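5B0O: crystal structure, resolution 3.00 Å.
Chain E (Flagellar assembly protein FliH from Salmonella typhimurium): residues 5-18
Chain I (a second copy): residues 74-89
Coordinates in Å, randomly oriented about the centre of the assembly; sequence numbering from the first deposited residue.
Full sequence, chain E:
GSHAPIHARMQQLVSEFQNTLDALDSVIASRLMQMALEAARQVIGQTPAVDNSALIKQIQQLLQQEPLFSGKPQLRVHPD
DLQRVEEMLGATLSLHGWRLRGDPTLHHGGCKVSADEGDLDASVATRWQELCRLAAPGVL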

ATOM      1  N   PRO E   5     -29.795   1.251 -23.230  1.00134.45           N
ATOM      2  CA  PRO E   5     -29.946  -0.180 -22.942  1.00140.82           C
ATOM      3  C   PRO E   5     -28.801  -0.971 -23.559  1.00140.08           C
ATOM      4  O   PRO E   5     -27.844  -1.320 -22.866  1.00135.37           O
ATOM      5  N   ILE E   6     -28.913  -1.252 -24.854  1.00139.65           N
ATOM      6  CA  ILE E   6     -27.817  -1.809 -25.627  1.00135.25           C
ATOM      7  C   ILE E   6     -26.594  -0.920 -25.434  1.00137.32           C
ATOM      8  O   ILE E   6     -25.532  -1.385 -25.028  1.00133.40           O
ATOM      9  N   HIS E   7     -26.766   0.370 -25.709  1.00137.73           N
ATOM     10  CA  HIS E   7     -25.683   1.340 -25.588  1.00131.17           C
ATOM     11  C   HIS E   7     -25.174   1.426 -24.149  1.00131.60           C
ATOM     12  O   HIS E   7     -24.014   1.762 -23.910  1.00122.48           O
ATOM     13  N   ALA E   8     -26.049   1.128 -23.193  1.00136.44           N
ATOM     14  CA  ALA E   8     -25.674   1.176 -21.783  1.00131.01           C
ATOM     15  C   ALA E   8     -24.589   0.160 -21.421  1.00127.98           C
ATOM     16  O   ALA E   8     -23.505   0.536 -20.977  1.00124.37           O
ATOM     17  N   ARG E   9     -24.878  -1.124 -21.617  1.00127.78           N
ATOM     18  CA  ARG E   9     -23.900  -2.166 -21.311  1.00121.54           C
ATOM     19  C   ARG E   9     -23.106  -2.689 -22.502  1.00120.47           C
ATOM     20  O   ARG E   9     -22.243  -3.545 -22.331  1.00119.77           O
ATOM     21  N   MET E  10     -23.387  -2.201 -23.704  1.00120.56           N
ATOM     22  CA  MET E  10     -22.523  -2.546 -24.827  1.00121.27           C
ATOM     23  C   MET E  10     -21.286  -1.655 -24.796  1.00115.68           C
ATOM     24  O   MET E  10     -20.262  -1.977 -25.399  1.00114.69           O
ATOM     25  N   GLN E  11     -21.398  -0.523 -24.108  1.00114.41           N
ATOM     26  CA  GLN E  11     -20.237   0.312 -23.818  1.00111.74           C
ATOM     27  C   GLN E  11     -19.472  -0.216 -22.609  1.00105.65           C
ATOM     28  O   GLN E  11     -18.263  -0.014 -22.483  1.00101.30           O
ATOM     29  N   GLN E  12     -20.189  -0.877 -21.711  1.00105.34           N
ATOM     30  CA  GLN E  12     -19.563  -1.500 -20.562  1.00 99.26           C
ATOM     31  C   GLN E  12     -18.411  -2.356 -21.056  1.00 96.15           C
ATOM     32  O   GLN E  12     -17.270  -2.164 -20.647  1.00 98.85           O
ATOM     33  N   LEU E  13     -18.707  -3.277 -21.968  1.00 98.09           N
ATOM     34  CA  LEU E  13     -17.687  -4.172 -22.507  1.00 97.71           C
ATOM     35  C   LEU E  13     -16.583  -3.411 -23.234  1.00 93.04           C
ATOM     36  O   LEU E  13     -15.410  -3.776 -23.147  1.00 87.06           O
ATOM     37  N   VAL E  14     -16.963  -2.358 -23.951  1.00 88.33           N
ATOM     38  CA  VAL E  14     -15.997  -1.532 -24.665  1.00 83.74           C
ATOM     39  C   VAL E  14     -14.929  -0.976 -23.733  1.00 84.88           C
ATOM     40  O   VAL E  14     -13.738  -1.091 -24.004  1.00 84.51           O
ATOM     41  N   SER E  15     -15.361  -0.360 -22.638  1.00 84.24           N
ATOM     42  CA  SER E  15     -14.426   0.206 -21.674  1.00 75.93           C
ATOM     43  C   SER E  15     -13.816  -0.860 -20.771  1.00 78.48           C
ATOM     44  O   SER E  15     -12.701  -0.697 -20.283  1.00 78.75           O
ATOM     45  N   GLU E  16     -14.549  -1.947 -20.542  1.00 80.78           N
ATOM     46  CA  GLU E  16     -13.995  -3.095 -19.831  1.00 84.28           C
ATOM     47  C   GLU E  16     -12.870  -3.704 -20.662  1.00 85.02           C
ATOM     48  O   GLU E  16     -11.841  -4.123 -20.131  1.00 80.83           O
ATOM     49  N   PHE E  17     -13.083  -3.749 -21.973  1.00 84.70           N
ATOM     50  CA  PHE E  17     -12.092  -4.252 -22.916  1.00 79.87           C
ATOM     51  C   PHE E  17     -10.891  -3.306 -23.002  1.00 76.64           C
ATOM     52  O   PHE E  17      -9.750  -3.745 -23.146  1.00 70.71           O
ATOM     53  N   GLN E  18     -11.157  -2.006 -22.911  1.00 72.16           N
ATOM     54  CA  GLN E  18     -10.100  -1.004 -22.903  1.00 68.47           C
ATOM     55  C   GLN E  18      -9.234  -1.154 -21.668  1.00 66.45           C
ATOM     56  O   GLN E  18      -8.009  -1.165 -21.753  1.00 65.65           O
TER
ATOM     57  N   GLN I  74      -6.323 -14.246 -26.904  1.00 59.44           N
ATOM     58  CA  GLN I  74      -7.643 -14.843 -26.730  1.00 62.49           C
ATOM     59  C   GLN I  74      -8.551 -13.924 -25.918  1.00 62.66           C
ATOM     60  O   GLN I  74      -8.330 -13.716 -24.724  1.00 62.88           O
ATOM     61  N   LEU I  75      -9.576 -13.379 -26.563  1.00 64.57           N
ATOM     62  CA  LEU I  75     -10.531 -12.537 -25.865  1.00 63.13           C
ATOM     63  C   LEU I  75     -11.662 -13.415 -25.382  1.00 65.33           C
ATOM     64  O   LEU I  75     -12.442 -13.917 -26.184  1.00 78.16           O
ATOM     65  N   ARG I  76     -11.760 -13.595 -24.073  1.00 66.88           N
ATOM     66  CA  ARG I  76     -12.869 -14.358 -23.524  1.00 73.67           C
ATOM     67  C   ARG I  76     -13.743 -13.473 -22.645  1.00 73.39           C
ATOM     68  O   ARG I  76     -13.248 -12.733 -21.797  1.00 65.17           O
ATOM     69  N   VAL I  77     -15.049 -13.560 -22.870  1.00 76.75           N
ATOM     70  CA  VAL I  77     -16.014 -12.670 -22.248  1.00 79.59           C
ATOM     71  C   VAL I  77     -17.060 -13.507 -21.507  1.00 91.41           C
ATOM     72  O   VAL I  77     -16.924 -14.728 -21.413  1.00 88.40           O
ATOM     73  N   HIS I  78     -18.081 -12.853 -20.962  1.00 94.31           N
ATOM     74  CA  HIS I  78     -19.171 -13.542 -20.271  1.00 95.52           C
ATOM     75  C   HIS I  78     -20.140 -14.151 -21.287  1.00 93.04           C
ATOM     76  O   HIS I  78     -20.484 -13.510 -22.276  1.00 92.83           O
ATOM     77  N   PRO I  79     -20.562 -15.406 -21.061  1.00 94.24           N
ATOM     78  CA  PRO I  79     -21.461 -16.076 -22.006  1.00 95.97           C
ATOM     79  C   PRO I  79     -22.670 -15.221 -22.374  1.00 99.89           C
ATOM     80  O   PRO I  79     -23.121 -15.256 -23.518  1.00100.36           O
ATOM     81  N   ASP I  80     -23.186 -14.463 -21.415  1.00102.93           N
ATOM     82  CA  ASP I  80     -24.368 -13.643 -21.652  1.00102.39           C
ATOM     83  C   ASP I  80     -24.124 -12.584 -22.736  1.00101.89           C
ATOM     84  O   ASP I  80     -24.954 -12.395 -23.623  1.00101.81           O
ATOM     85  N   ASP I  81     -22.988 -11.895 -22.660  1.00106.16           N
ATOM     86  CA  ASP I  81     -22.630 -10.892 -23.665  1.00100.02           C
ATOM     87  C   ASP I  81     -21.808 -11.505 -24.796  1.00 89.33           C
ATOM     88  O   ASP I  81     -21.321 -10.801 -25.677  1.00 87.49           O
ATOM     89  N   LEU I  82     -21.647 -12.821 -24.754  1.00 84.97           N
ATOM     90  CA  LEU I  82     -20.884 -13.532 -25.770  1.00 90.53           C
ATOM     91  C   LEU I  82     -21.384 -13.257 -27.185  1.00 89.11           C
ATOM     92  O   LEU I  82     -20.621 -12.820 -28.045  1.00 86.68           O
ATOM     93  N   GLN I  83     -22.663 -13.521 -27.425  1.00 91.40           N
ATOM     94  CA  GLN I  83     -23.233 -13.329 -28.752  1.00 94.77           C
ATOM     95  C   GLN I  83     -23.096 -11.869 -29.189  1.00 97.23           C
ATOM     96  O   GLN I  83     -22.793 -11.579 -30.345  1.00 92.36           O
ATOM     97  N   ARG I  84     -23.317 -10.957 -28.247  1.00 96.21           N
ATOM     98  CA  ARG I  84     -23.283  -9.522 -28.519  1.00 98.74           C
ATOM     99  C   ARG I  84     -21.928  -9.060 -29.061  1.00100.32           C
ATOM    100  O   ARG I  84     -21.862  -8.312 -30.037  1.00100.50           O
ATOM    101  N   VAL I  85     -20.856  -9.511 -28.416  1.00 99.57           N
ATOM    102  CA  VAL I  85     -19.493  -9.167 -28.813  1.00 99.64           C
ATOM    103  C   VAL I  85     -19.152  -9.686 -30.204  1.00 93.07           C
ATOM    104  O   VAL I  85     -18.691  -8.938 -31.067  1.00 86.41           O
ATOM    105  N   GLU I  86     -19.377 -10.979 -30.407  1.00 93.60           N
ATOM    106  CA  GLU I  86     -19.007 -11.636 -31.652  1.00 92.99           C
ATOM    107  C   GLU I  86     -19.708 -11.012 -32.843  1.00 90.49           C
ATOM    108  O   GLU I  86     -19.180 -11.009 -33.949  1.00 88.72           O
ATOM    109  N   GLU I  87     -20.908 -10.491 -32.615  1.00 97.69           N
ATOM    110  CA  GLU I  87     -21.620  -9.764 -33.655  1.00 98.50           C
ATOM    111  C   GLU I  87     -20.889  -8.462 -33.978  1.00 96.20           C
ATOM    112  O   GLU I  87     -20.771  -8.079 -35.141  1.00 89.07           O
ATOM    113  N   MET I  88     -20.420  -7.775 -32.941  1.00 99.52           N
ATOM    114  CA  MET I  88     -19.670  -6.533 -33.112  1.00100.12           C
ATOM    115  C   MET I  88     -18.235  -6.722 -33.615  1.00 95.96           C
ATOM    116  O   MET I  88     -17.845  -6.158 -34.639  1.00 98.17           O
ATOM    117  N   LEU I  89     -17.450  -7.512 -32.889  1.00 89.43           N
ATOM    118  CA  LEU I  89     -16.029  -7.671 -33.200  1.00 90.51           C
ATOM    119  C   LEU I  89     -15.676  -8.928 -33.995  1.00 88.99           C
ATOM    120  O   LEU I  89     -14.512  -9.147 -34.324  1.00 88.10           O
TER

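No hydrogen bond or salt bridge joins the two stretches: the contact between the FliH copies rests on side-chain packing alone, even though an arginine, I:Arg84, has one of the largest shares of the covered surface. Helix 6-18 of chain E lies across helix 79-89 of chain I at 81°, almost perpendicular, with the axes 11.1 Å apart at closest approach. Such a crossing confines direct helix-to-helix contact to a short patch, and the C-terminal part of the chain E stretch meets the strand 74-77 that precedes the chain I helix. Together the two sides bury 456 Å².

E:Leu13 is the centre of the packing. Its CA-to-CB bond points toward chain I, and with chi1 m and chi2 p its CD2 methyl enters a pocket formed by three residues. CD2 of E:Leu13 lies 3.3 Å from CG2 of I:Val85, 3.4 Å from CB of I:Asp81 and 4.0 Å from CG2 of I:Val77. The pocket thus draws on both the strand and the helix of chain I. I:Val85 (chi1 t) and I:Val77 (chi1 p) contribute methyl groups, whereas I:Asp81 meets the leucine through its aliphatic CB. E:Leu13 offers the carboxylate no polar group; OD1 of I:Asp81 is hydrogen-bonded elsewhere in the structure.

One turn further along, E:Phe17 is buried and also points toward chain I, with chi1 t. Its CE1 atom comes within 3.2 Å of CD1 of I:Leu75, a strand residue in the t,t rotamer whose own CA-to-CB bond points back toward chain E. The methyl approaches the ring obliquely. This tight apolar contact ties the helix of chain E to the strand.

Toward the start of the chain E helix the packing becomes more open. E:Met10 leaves its backbone sideways, but its extended chi1 and chi2 (both t), followed by chi3 m, carry the end of the side chain nearer to chain I. There its CE methyl lies 3.4 Å from CG of I:Arg84, and its SD lies 3.9 Å from CE of I:Met88. The latter side chain points toward chain E and folds through a t,p,p rotamer, so that the two methionines meet at their ends.

I:Arg84 points toward chain E and begins with chi1 and chi2 both t before turning at chi3 m. It runs past E:Met10 to E:Ile6, whose CG2 methyl is 3.6 Å from NH1 of I:Arg84. E:Ile6, in the m,t rotamer, sits at the edge of the guanidinium, near its plane, as does the CE methyl of E:Met10. The arginine therefore contributes carbon-lined surface as well as its charged end, and no hydrogen bond forms to either neighbour. The polar side chains E:Gln11, E:Ser15 and E:Gln18 lie beyond reach of chain I, leaving the contact to the line of E:Ile6, E:Met10, E:Leu13 and E:Phe17.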

ATOM      1  CB  PRO E   5     -31.268  -0.529 -23.627  1.00137.59           C
ATOM      2  CG  PRO E   5     -31.366   0.433 -24.763  1.00139.25           C
ATOM      3  CD  PRO E   5     -30.660   1.694 -24.338  1.00135.78           C
ATOM      4  CB  ILE E   6     -28.166  -1.831 -27.125  1.00137.91           C
ATOM      5  CG1 ILE E   6     -29.547  -2.453 -27.345  1.00129.82           C
ATOM      6  CG2 ILE E   6     -27.087  -2.548 -27.922  1.00133.36           C
ATOM      7  CD1 ILE E   6     -30.059  -2.295 -28.759  1.00110.93           C
ATOM      8  CB  HIS E   7     -26.143   2.720 -26.069  1.00129.34           C
ATOM      9  CG  HIS E   7     -26.822   2.700 -27.404  1.00139.27           C
ATOM     10  ND1 HIS E   7     -28.032   2.085 -27.618  1.00138.44           N
ATOM     11  CD2 HIS E   7     -26.456   3.233 -28.601  1.00144.57           C
ATOM     12  CE1 HIS E   7     -28.388   2.231 -28.884  1.00138.96           C
ATOM     13  NE2 HIS E   7     -27.444   2.924 -29.498  1.00145.43           N
ATOM     14  CB  ALA E   8     -26.899   0.984 -20.903  1.00132.85           C
ATOM     15  CB  ARG E   9     -24.531  -3.328 -20.535  1.00124.07           C
ATOM     16  CG  ARG E   9     -24.729  -3.032 -19.055  1.00124.11           C
ATOM     17  CD  ARG E   9     -25.503  -4.134 -18.350  1.00128.35           C
ATOM     18  NE  ARG E   9     -24.650  -5.240 -17.931  1.00121.66           N
ATOM     19  CZ  ARG E   9     -23.848  -5.200 -16.872  1.00125.15           C
ATOM     20  NH1 ARG E   9     -23.776  -4.101 -16.133  1.00128.37           N
ATOM     21  NH2 ARG E   9     -23.111  -6.252 -16.554  1.00124.86           N
ATOM     22  CB  MET E  10     -23.240  -2.432 -26.172  1.00126.97           C
ATOM     23  CG  MET E  10     -22.376  -2.862 -27.352  1.00126.97           C
ATOM     24  SD  MET E  10     -23.238  -2.791 -28.933  1.00161.96           S
ATOM     25  CE  MET E  10     -24.354  -4.186 -28.790  1.00126.89           C
ATOM     26  CB  GLN E  11     -20.643   1.760 -23.570  1.00111.14           C
ATOM     27  CG  GLN E  11     -19.499   2.614 -23.053  1.00109.66           C
ATOM     28  CD  GLN E  11     -19.883   4.064 -22.903  1.00112.97           C
ATOM     29  OE1 GLN E  11     -21.041   4.434 -23.098  1.00111.80           O
ATOM     30  NE2 GLN E  11     -18.911   4.901 -22.562  1.00117.48           N
ATOM     31  CB  GLN E  12     -20.581  -2.368 -19.823  1.00111.58           C
ATOM     32  CG  GLN E  12     -20.108  -2.880 -18.481  1.00109.44           C
ATOM     33  CD  GLN E  12     -19.869  -1.759 -17.494  1.00115.56           C
ATOM     34  OE1 GLN E  12     -18.742  -1.537 -17.054  1.00125.21           O
ATOM     35  NE2 GLN E  12     -20.931  -1.041 -17.143  1.00108.89           N
ATOM     36  CB  LEU E  13     -18.306  -5.221 -23.438  1.00103.97           C
ATOM     37  CG  LEU E  13     -19.158  -6.325 -22.801  1.00107.81           C
ATOM     38  CD1 LEU E  13     -20.422  -5.749 -22.203  1.00110.81           C
ATOM     39  CD2 LEU E  13     -19.503  -7.389 -23.823  1.00103.09           C
ATOM     40  CB  VAL E  14     -16.672  -0.349 -25.367  1.00 91.88           C
ATOM     41  CG1 VAL E  14     -15.634   0.494 -26.085  1.00 91.30           C
ATOM     42  CG2 VAL E  14     -17.731  -0.841 -26.336  1.00100.01           C
ATOM     43  CB  SER E  15     -15.094   1.300 -20.844  1.00 79.70           C
ATOM     44  OG  SER E  15     -15.286   2.470 -21.615  1.00 88.03           O
ATOM     45  CB  GLU E  16     -15.073  -4.152 -19.573  1.00 88.68           C
ATOM     46  CG  GLU E  16     -16.082  -3.800 -18.488  1.00 92.60           C
ATOM     47  CD  GLU E  16     -15.524  -3.954 -17.090  1.00 94.95           C
ATOM     48  OE1 GLU E  16     -14.343  -3.613 -16.874  1.00 94.53           O
ATOM     49  OE2 GLU E  16     -16.273  -4.420 -16.207  1.00 96.28           O
ATOM     50  CB  PHE E  17     -12.745  -4.440 -24.288  1.00 73.51           C
ATOM     51  CG  PHE E  17     -11.819  -4.969 -25.343  1.00 68.07           C
ATOM     52  CD1 PHE E  17     -11.305  -6.251 -25.257  1.00 65.89           C
ATOM     53  CD2 PHE E  17     -11.489  -4.193 -26.438  1.00 65.03           C
ATOM     54  CE1 PHE E  17     -10.459  -6.738 -26.237  1.00 56.21           C
ATOM     55  CE2 PHE E  17     -10.648  -4.676 -27.419  1.00 63.52           C
ATOM     56  CZ  PHE E  17     -10.133  -5.950 -27.318  1.00 57.50           C
ATOM     57  CB  GLN E  18     -10.697   0.402 -22.915  1.00 78.55           C
ATOM     58  CG  GLN E  18      -9.668   1.516 -22.798  1.00 72.84           C
ATOM     59  CD  GLN E  18      -8.980   1.809 -24.115  1.00 79.44           C
ATOM     60  OE1 GLN E  18      -9.627   2.172 -25.097  1.00 81.62           O
ATOM     61  NE2 GLN E  18      -7.661   1.649 -24.144  1.00 81.58           N
TER
ATOM     62  CB  GLN I  74      -7.534 -16.207 -26.040  1.00 66.75           C
ATOM     63  CG  GLN I  74      -8.868 -16.801 -25.599  1.00 63.73           C
ATOM     64  CD  GLN I  74      -8.696 -17.887 -24.561  1.00 71.61           C
ATOM     65  OE1 GLN I  74      -7.958 -18.849 -24.766  1.00 80.73           O
ATOM     66  NE2 GLN I  74      -9.372 -17.735 -23.429  1.00 76.37           N
ATOM     67  CB  LEU I  75     -11.093 -11.468 -26.800  1.00 54.85           C
ATOM     68  CG  LEU I  75     -11.986 -10.402 -26.158  1.00 53.09           C
ATOM     69  CD1 LEU I  75     -12.241  -9.282 -27.140  1.00 57.00           C
ATOM     70  CD2 LEU I  75     -13.303 -10.981 -25.667  1.00 65.75           C
ATOM     71  CB  ARG I  76     -12.391 -15.610 -22.782  1.00 74.00           C
ATOM     72  CG  ARG I  76     -11.797 -15.367 -21.416  1.00 75.92           C
ATOM     73  CD  ARG I  76     -11.370 -16.682 -20.794  1.00 76.78           C
ATOM     74  NE  ARG I  76     -10.808 -16.499 -19.462  1.00 80.47           N
ATOM     75  CZ  ARG I  76      -9.603 -15.993 -19.231  1.00 76.69           C
ATOM     76  NH1 ARG I  76      -8.841 -15.615 -20.248  1.00 70.92           N
ATOM     77  NH2 ARG I  76      -9.164 -15.861 -17.986  1.00 74.67           N
ATOM     78  CB  VAL I  77     -16.675 -11.769 -23.316  1.00 76.06           C
ATOM     79  CG1 VAL I  77     -17.486 -12.604 -24.290  1.00 71.81           C
ATOM     80  CG2 VAL I  77     -17.535 -10.691 -22.675  1.00 93.16           C
ATOM     81  CB  HIS I  78     -19.896 -12.561 -19.348  1.00 99.77           C
ATOM     82  CG  HIS I  78     -20.953 -13.189 -18.494  1.00106.09           C
ATOM     83  ND1 HIS I  78     -20.848 -14.468 -17.993  1.00102.15           N
ATOM     84  CD2 HIS I  78     -22.121 -12.695 -18.024  1.00110.14           C
ATOM     85  CE1 HIS I  78     -21.917 -14.743 -17.268  1.00100.15           C
ATOM     86  NE2 HIS I  78     -22.704 -13.682 -17.266  1.00106.78           N
ATOM     87  CB  PRO I  79     -21.914 -17.312 -21.229  1.00 98.75           C
ATOM     88  CG  PRO I  79     -20.772 -17.622 -20.337  1.00 91.01           C
ATOM     89  CD  PRO I  79     -20.143 -16.303 -19.969  1.00 96.08           C
ATOM     90  CB  ASP I  80     -24.845 -12.993 -20.350  1.00103.01           C
ATOM     91  CG  ASP I  80     -25.205 -14.015 -19.280  1.00 99.30           C
ATOM     92  OD1 ASP I  80     -25.412 -15.202 -19.616  1.00 93.49           O
ATOM     93  OD2 ASP I  80     -25.289 -13.625 -18.097  1.00103.88           O
ATOM     94  CB  ASP I  81     -21.888  -9.710 -23.033  1.00 95.26           C
ATOM     95  CG  ASP I  81     -21.745  -9.846 -21.533  1.00101.18           C
ATOM     96  OD1 ASP I  81     -21.907  -8.831 -20.824  1.00106.79           O
ATOM     97  OD2 ASP I  81     -21.461 -10.966 -21.064  1.00100.68           O
ATOM     98  CB  LEU I  82     -20.904 -15.037 -25.496  1.00 92.67           C
ATOM     99  CG  LEU I  82     -20.257 -15.886 -26.589  1.00 84.35           C
ATOM    100  CD1 LEU I  82     -18.872 -15.370 -26.856  1.00 78.69           C
ATOM    101  CD2 LEU I  82     -20.216 -17.362 -26.215  1.00 84.82           C
ATOM    102  CB  GLN I  83     -24.703 -13.764 -28.778  1.00 98.06           C
ATOM    103  CG  GLN I  83     -25.356 -13.688 -30.160  1.00105.53           C
ATOM    104  CD  GLN I  83     -26.857 -13.438 -30.094  1.00 95.37           C
ATOM    105  OE1 GLN I  83     -27.472 -13.546 -29.034  1.00 83.06           O
ATOM    106  NE2 GLN I  83     -27.447 -13.093 -31.233  1.00 84.02           N
ATOM    107  CB  ARG I  84     -23.637  -8.750 -27.245  1.00 99.37           C
ATOM    108  CG  ARG I  84     -23.709  -7.243 -27.409  1.00107.47           C
ATOM    109  CD  ARG I  84     -24.173  -6.580 -26.117  1.00114.80           C
ATOM    110  NE  ARG I  84     -25.344  -7.252 -25.560  1.00116.11           N
ATOM    111  CZ  ARG I  84     -26.602  -6.899 -25.805  1.00108.84           C
ATOM    112  NH1 ARG I  84     -26.868  -5.867 -26.597  1.00105.95           N
ATOM    113  NH2 ARG I  84     -27.599  -7.578 -25.255  1.00 97.89           N
ATOM    114  CB  VAL I  85     -18.465  -9.768 -27.835  1.00 98.08           C
ATOM    115  CG1 VAL I  85     -17.048  -9.498 -28.314  1.00 92.54           C
ATOM    116  CG2 VAL I  85     -18.677  -9.227 -26.437  1.00 95.32           C
ATOM    117  CB  GLU I  86     -19.320 -13.128 -31.586  1.00 97.21           C
ATOM    118  CG  GLU I  86     -18.889 -13.887 -32.824  1.00 99.46           C
ATOM    119  CD  GLU I  86     -19.165 -15.368 -32.718  1.00107.89           C
ATOM    120  OE1 GLU I  86     -19.892 -15.768 -31.784  1.00109.82           O
ATOM    121  OE2 GLU I  86     -18.655 -16.131 -33.565  1.00114.62           O
ATOM    122  CB  GLU I  87     -23.060  -9.478 -33.223  1.00107.61           C
ATOM    123  CG  GLU I  87     -23.915 -10.726 -33.014  1.00113.08           C
ATOM    124  CD  GLU I  87     -25.289 -10.413 -32.439  1.00117.52           C
ATOM    125  OE1 GLU I  87     -25.490  -9.280 -31.948  1.00114.11           O
ATOM    126  OE2 GLU I  87     -26.169 -11.301 -32.480  1.00111.39           O
ATOM    127  CB  MET I  88     -19.654  -5.754 -31.794  1.00101.07           C
ATOM    128  CG  MET I  88     -18.961  -4.404 -31.871  1.00104.16           C
ATOM    129  SD  MET I  88     -19.755  -3.277 -33.037  1.00125.24           S
ATOM    130  CE  MET I  88     -21.436  -3.250 -32.409  1.00111.53           C
ATOM    131  CB  LEU I  89     -15.184  -7.624 -31.923  1.00 93.95           C
ATOM    132  CG  LEU I  89     -14.989  -6.281 -31.219  1.00 89.54           C
ATOM    133  CD1 LEU I  89     -13.903  -6.400 -30.159  1.00 77.03           C
ATOM    134  CD2 LEU I  89     -14.631  -5.201 -32.220  1.00 85.29           C
TER